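Local coordinates for protein CbsA (Xanthomonas oryzae pv. oryzae, PDB 5XYH) that hydrolyses beta-1,4-glucosidic bonds of cellulose as a family 6 exoglucanase, probably releasing cellobiose from chain ends during attack on the plant cell wall, at residues Thr273-Leu278 and Gly352-Tyr357; Ala225-Phe230 and Ala285-Lys290. All coordinates share one frame; numbering follows the deposited sequence.

Contact 1. Residues Thr273-Leu278 and Gly352-Tyr357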
loop_
_atom_site.group_PDB
_atom_site.type_symbol
_atom_site.label_atom_id
_atom_site.label_comp_id
_atom_site.label_asym_id
_atom_site.label_seq_id
_atom_site.Cartn_x
_atom_site.Cartn_y
_atom_site.Cartn_z
ATOM N N THR A 273 -7.067 -13.859 3.441
ATOM C CA THR A 273 -8.520 -13.997 3.433
ATOM C C THR A 273 -9.180 -12.841 2.673
ATOM O O THR A 273 -10.097 -13.060 1.867
ATOM C CB THR A 273 -9.042 -14.073 4.876
ATOM O OG1 THR A 273 -8.300 -15.064 5.608
ATOM C CG2 THR A 273 -10.531 -14.416 4.916
ATOM N N TYR A 274 -8.692 -11.613 2.884
ATOM C CA TYR A 274 -9.270 -10.438 2.228
ATOM C C TYR A 274 -9.185 -10.549 0.702
ATOM O O TYR A 274 -10.174 -10.305 -0.007
ATOM C CB TYR A 274 -8.564 -9.172 2.726
ATOM C CG TYR A 274 -9.151 -7.863 2.220
ATOM C CD1 TYR A 274 -10.525 -7.655 2.202
ATOM C CD2 TYR A 274 -8.326 -6.830 1.765
ATOM C CE1 TYR A 274 -11.070 -6.462 1.731
ATOM C CE2 TYR A 274 -8.858 -5.620 1.307
ATOM C CZ TYR A 274 -10.231 -5.447 1.291
ATOM O OH TYR A 274 -10.768 -4.277 0.838
ATOM N N ALA A 275 -8.006 -10.898 0.178
ATOM C CA ALA A 275 -7.835 -10.973 -1.274
ATOM C C ALA A 275 -8.752 -12.026 -1.893
ATOM O O ALA A 275 -9.288 -11.827 -2.990
ATOM C CB ALA A 275 -6.375 -11.274 -1.619
ATOM N N GLU A 276 -8.949 -13.152 -1.203
ATOM C CA GLU A 276 -9.800 -14.213 -1.741
ATOM C C GLU A 276 -11.269 -13.813 -1.721
ATOM O O GLU A 276 -12.009 -14.076 -2.679
ATOM C CB GLU A 276 -9.589 -15.503 -0.954
ATOM C CG GLU A 276 -10.430 -16.696 -1.431
ATOM C CD GLU A 276 -10.109 -17.166 -2.870
ATOM O OE1 GLU A 276 -9.037 -16.804 -3.438
ATOM O OE2 GLU A 276 -10.935 -17.941 -3.422
ATOM N N VAL A 277 -11.710 -13.183 -0.638
ATOM C CA VAL A 277 -13.078 -12.683 -0.576
ATOM C C VAL A 277 -13.348 -11.719 -1.727
ATOM O O VAL A 277 -14.385 -11.802 -2.402
ATOM C CB VAL A 277 -13.320 -12.036 0.800
ATOM C CG1 VAL A 277 -14.450 -11.046 0.752
ATOM C CG2 VAL A 277 -13.582 -13.124 1.843
ATOM N N LEU A 278 -12.408 -10.806 -1.989
ATOM C CA LEU A 278 -12.591 -9.850 -3.076
ATOM C C LEU A 278 -12.571 -10.544 -4.432
ATOM O O LEU A 278 -13.417 -10.265 -5.285
ATOM C CB LEU A 278 -11.509 -8.772 -3.010
ATOM C CG LEU A 278 -11.705 -7.760 -1.873
ATOM C CD1 LEU A 278 -10.571 -6.751 -1.848
ATOM C CD2 LEU A 278 -13.042 -7.053 -2.025
ATOM N N GLY A 352 -2.181 -19.435 -6.012
ATOM C CA GLY A 352 -3.555 -19.033 -6.258
ATOM C C GLY A 352 -3.630 -17.804 -7.138
ATOM O O GLY A 352 -2.873 -17.654 -8.108
ATOM N N HIS A 353 -4.532 -16.893 -6.779
ATOM C CA HIS A 353 -4.755 -15.678 -7.542
ATOM C C HIS A 353 -3.871 -14.520 -7.072
ATOM O O HIS A 353 -4.130 -13.379 -7.440
ATOM C CB HIS A 353 -6.236 -15.295 -7.482
ATOM C CG HIS A 353 -7.152 -16.459 -7.696
ATOM N ND1 HIS A 353 -7.261 -17.097 -8.913
ATOM C CD2 HIS A 353 -7.972 -17.125 -6.847
ATOM C CE1 HIS A 353 -8.111 -18.107 -8.806
ATOM N NE2 HIS A 353 -8.563 -18.140 -7.565
ATOM N N ILE A 354 -2.833 -14.795 -6.287
ATOM C CA ILE A 354 -1.889 -13.763 -5.857
ATOM C C ILE A 354 -0.802 -13.653 -6.914
ATOM O O ILE A 354 0.030 -14.554 -7.044
ATOM C CB ILE A 354 -1.283 -14.077 -4.483
ATOM C CG1 ILE A 354 -2.387 -14.333 -3.457
ATOM C CG2 ILE A 354 -0.336 -12.957 -4.040
ATOM C CD1 ILE A 354 -3.360 -13.178 -3.295
ATOM N N HIS A 355 -0.798 -12.542 -7.665
ATOM C CA HIS A 355 0.231 -12.370 -8.683
ATOM C C HIS A 355 1.608 -12.172 -8.049
ATOM O O HIS A 355 2.616 -12.633 -8.601
ATOM C CB HIS A 355 -0.113 -11.195 -9.611
ATOM C CG HIS A 355 -1.053 -11.552 -10.728
ATOM N ND1 HIS A 355 -1.401 -10.663 -11.724
ATOM C CD2 HIS A 355 -1.712 -12.702 -11.007
ATOM C CE1 HIS A 355 -2.227 -11.252 -12.571
ATOM N NE2 HIS A 355 -2.440 -12.485 -12.153
ATOM N N ALA A 356 1.675 -11.507 -6.899
ATOM C CA ALA A 356 2.974 -11.238 -6.290
ATOM C C ALA A 356 2.774 -10.668 -4.895
ATOM O O ALA A 356 1.747 -10.050 -4.617
ATOM C CB ALA A 356 3.799 -10.254 -7.138
ATOM N N TYR A 357 3.742 -10.930 -4.017
ATOM C CA TYR A 357 3.948 -10.100 -2.832
ATOM C C TYR A 357 4.907 -8.987 -3.228
ATOM O O TYR A 357 5.926 -9.254 -3.868
ATOM C CB TYR A 357 4.528 -10.894 -1.659
ATOM C CG TYR A 357 3.696 -12.077 -1.194
ATOM C CD1 TYR A 357 2.308 -12.023 -1.163
ATOM C CD2 TYR A 357 4.310 -13.246 -0.777
ATOM C CE1 TYR A 357 1.548 -13.117 -0.740
ATOM C CE2 TYR A 357 3.572 -14.338 -0.351
ATOM C CZ TYR A 357 2.195 -14.269 -0.333
ATOM O OH TYR A 357 1.475 -15.356 0.090
HETATM O O HOH W 1 -5.739 -17.338 -4.456
#

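Contact 2. Residues Ala225-Phe230 and Ala285-Lys290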
loop_
_atom_site.group_PDB
_atom_site.type_symbol
_atom_site.label_atom_id
_atom_site.label_comp_id
_atom_site.label_asym_id
_atom_site.label_seq_id
_atom_site.Cartn_x
_atom_site.Cartn_y
_atom_site.Cartn_z
ATOM N N ALA A 225 -10.395 -4.588 -19.105
ATOM C CA ALA A 225 -9.013 -4.899 -19.449
ATOM C C ALA A 225 -8.044 -3.808 -19.016
ATOM O O ALA A 225 -6.830 -4.030 -19.091
ATOM C CB ALA A 225 -8.869 -5.138 -20.963
ATOM N N SER A 226 -8.540 -2.640 -18.584
ATOM C CA SER A 226 -7.664 -1.547 -18.189
ATOM C C SER A 226 -6.968 -1.816 -16.861
ATOM O O SER A 226 -5.997 -1.126 -16.536
ATOM C CB SER A 226 -8.456 -0.235 -18.086
ATOM O OG SER A 226 -9.094 0.096 -19.314
ATOM N N ALA A 227 -7.474 -2.769 -16.077
ATOM C CA ALA A 227 -6.918 -3.119 -14.776
ATOM C C ALA A 227 -6.494 -4.576 -14.822
ATOM O O ALA A 227 -7.315 -5.461 -15.086
ATOM C CB ALA A 227 -7.928 -2.890 -13.645
ATOM N N ASP A 228 -5.216 -4.824 -14.571
ATOM C CA ASP A 228 -4.718 -6.186 -14.565
ATOM C C ASP A 228 -5.057 -6.903 -13.273
ATOM O O ASP A 228 -5.038 -8.142 -13.236
ATOM C CB ASP A 228 -3.217 -6.161 -14.811
ATOM C CG ASP A 228 -2.891 -5.607 -16.178
ATOM O OD1 ASP A 228 -3.069 -6.351 -17.161
ATOM O OD2 ASP A 228 -2.504 -4.424 -16.289
ATOM N N GLY A 229 -5.383 -6.153 -12.225
ATOM C CA GLY A 229 -5.766 -6.767 -10.965
ATOM C C GLY A 229 -5.935 -5.715 -9.887
ATOM O O GLY A 229 -6.170 -4.535 -10.175
ATOM N N PHE A 230 -5.795 -6.161 -8.647
ATOM C CA PHE A 230 -6.014 -5.348 -7.464
ATOM C C PHE A 230 -4.832 -5.512 -6.522
ATOM O O PHE A 230 -4.096 -6.495 -6.607
ATOM C CB PHE A 230 -7.306 -5.759 -6.759
ATOM C CG PHE A 230 -8.527 -5.632 -7.624
ATOM C CD1 PHE A 230 -8.934 -6.678 -8.435
ATOM C CD2 PHE A 230 -9.269 -4.468 -7.614
ATOM C CE1 PHE A 230 -10.060 -6.566 -9.232
ATOM C CE2 PHE A 230 -10.390 -4.338 -8.403
ATOM C CZ PHE A 230 -10.792 -5.399 -9.214
ATOM N N ALA A 285 -19.133 -10.583 -10.028
ATOM C CA ALA A 285 -19.598 -9.417 -10.760
ATOM C C ALA A 285 -19.252 -9.472 -12.244
ATOM O O ALA A 285 -19.546 -8.509 -12.960
ATOM C CB ALA A 285 -19.014 -8.140 -10.146
ATOM N N GLY A 286 -18.636 -10.549 -12.717
ATOM C CA GLY A 286 -18.352 -10.703 -14.132
ATOM C C GLY A 286 -16.945 -10.347 -14.569
ATOM O O GLY A 286 -16.706 -10.239 -15.775
ATOM N N TRP A 287 -16.013 -10.161 -13.635
ATOM C CA TRP A 287 -14.614 -9.943 -13.988
ATOM C C TRP A 287 -13.993 -11.247 -14.485
ATOM O O TRP A 287 -14.418 -12.330 -14.083
ATOM C CB TRP A 287 -13.821 -9.435 -12.775
ATOM C CG TRP A 287 -14.092 -7.992 -12.394
ATOM C CD1 TRP A 287 -15.235 -7.489 -11.837
ATOM C CD2 TRP A 287 -13.207 -6.884 -12.557
ATOM N NE1 TRP A 287 -15.120 -6.133 -11.652
ATOM C CE2 TRP A 287 -13.876 -5.737 -12.067
ATOM C CE3 TRP A 287 -11.908 -6.746 -13.056
ATOM C CZ2 TRP A 287 -13.288 -4.470 -12.064
ATOM C CZ3 TRP A 287 -11.325 -5.481 -13.052
ATOM C CH2 TRP A 287 -12.020 -4.362 -12.563
ATOM N N PRO A 288 -12.970 -11.170 -15.344
ATOM C CA PRO A 288 -12.327 -12.399 -15.824
ATOM C C PRO A 288 -11.640 -13.146 -14.696
ATOM O O PRO A 288 -11.108 -12.551 -13.750
ATOM C CB PRO A 288 -11.307 -11.897 -16.855
ATOM C CG PRO A 288 -11.070 -10.487 -16.495
ATOM C CD PRO A 288 -12.381 -9.975 -15.965
ATOM N N SER A 289 -11.663 -14.473 -14.806
ATOM C CA SER A 289 -11.126 -15.316 -13.750
ATOM C C SER A 289 -9.630 -15.115 -13.558
ATOM O O SER A 289 -9.102 -15.445 -12.489
ATOM C CB SER A 289 -11.425 -16.777 -14.070
ATOM O OG SER A 289 -10.962 -17.079 -15.367
ATOM N N LYS A 290 -8.943 -14.581 -14.563
ATOM C CA LYS A 290 -7.501 -14.419 -14.498
ATOM C C LYS A 290 -7.060 -13.180 -13.719
ATOM O O LYS A 290 -5.848 -12.955 -13.601
ATOM C CB LYS A 290 -6.918 -14.361 -15.911
ATOM C CG LYS A 290 -7.087 -13.022 -16.606
ATOM C CD LYS A 290 -6.482 -13.043 -18.010
ATOM C CE LYS A 290 -6.642 -11.685 -18.703
ATOM N NZ LYS A 290 -8.059 -11.213 -18.789
#

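Contact 1. Residues Thr273-Leu278 and Gly352-Tyr357
Ala275 and Glu276, neighbours on helix 271-284, meet Ile354 at the start of strand 354-358 and His353 just before it, and the two meetings differ in kind. The apolar one joins single methyls: Ala275 CB lies 3.9 Å from Ile354 CD1. The CB of Ala275 points toward residues 352-357, whereas Ile354 reaches across with its longer branch. With CG1 beside the backbone N (chi1 -53°) and the chain bent again in the same sense at chi2, it is the terminal CD1 that meets the helix, not CG2. Ala275 also touches Phe293 and Ile354 touches Ile295, both on strand 292-296.

The polar meeting is a near approach without a direct bond. Glu276 extends first, its CG anti to the backbone N, then bends at chi2 (64°), which brings OE1 to 3.6 Å from His353 CD2. The oxygen comes at the edge of the imidazole and in its plane, and carboxylate and ring are nearly coplanar, 20° apart. OE1 remains 4.4 Å from His353 NE2. A water joins the two instead, accepting from His353 N at 2.7 Å and donating weakly to Glu276 OE1 at 3.5 Å. Tyr279 stacks on the imidazole, while Asn280 ND2 gives Glu276 OE2 a weak bond.

Here a helix of the family 6 beta/alpha fold packs on neighbouring strands. With only 100 Å² buried, the join is a small apolar one beside a partly exposed polar edge that a water bridges, weakly on the carboxylate side. The nearby carboxylate would probably stabilise positive charge on His353 slightly, without forming a salt bridge.

Contact 2. Residues Ala225-Phe230 and Ala285-Lys290
Phe230 and Trp287 approach from opposite directions and form the tight part of this contact, an edge-to-face pair. The six-membered rings have centroids 5.1 Å apart and planes inclined at 58°, so the pair is tilted well short of a perpendicular T. Phe230 CZ leads: it stands 3.7 Å above one indole face, offset toward the rim, and its closest atom there is Trp287 CH2, also at 3.7 Å. The CB of Trp287 points toward residues 225-230, and with CG beside the backbone N (chi1 -74°) the benzo ring is carried to Phe230.

Ala227 touches the same indole differently. Its CB lies at the edge, near the ring plane, 4.3 Å from Trp287 CZ3, so the benzo end of the tryptophan has Phe230 over a face and Ala227 at its rim. Phe282 of helix 271-284 stacks on Phe230 and meets Trp287 edge-to-face, extending the pair into an aromatic cluster that Phe293 also joins. At the pyrrole end, a hydrogen bond between Trp287 NE1 and Thr214 OG1 on helix 206-218 satisfies the buried N-H and helps fix the ring's rotation.

Away from the indole the segments part. Gly286, at positive phi, closes helix 271-284 with a Schellman motif on the exposed surface, and Lys290 CG, the nearest of its side-chain atoms, stays 6.3 Å from Asp228 O.

All three touching residues are buried, and nothing polar passes between the segments. The join between strand 229-232, with the residues leading into it, and the loop before strand 292-296 therefore rests on dispersion and aromatic quadrupole attraction, with its one indole N-H satisfied from a third element.

Overall arrangement
From the N terminus the order is 225-230, 273-278, 285-290, 352-357, so the two contacts cross rather than nest. Contact 2 closes a loop of 54 intervening residues, bringing the segment just after helix 271-284 back to strand 229-232 and its approach. Contact 1 begins inside that loop and closes 73 residues, leading from the same helix past strand 292-296 to strand 354-358. Strands 229-232, 292-296 and 354-358 run parallel side by side, part of the distorted beta/alpha barrel of family 6, and helix 271-284 is the crossover between the first two. The contact centres lie 13 Å apart; His355 NE2 packs 3.7 Å from Lys290 O where they adjoin.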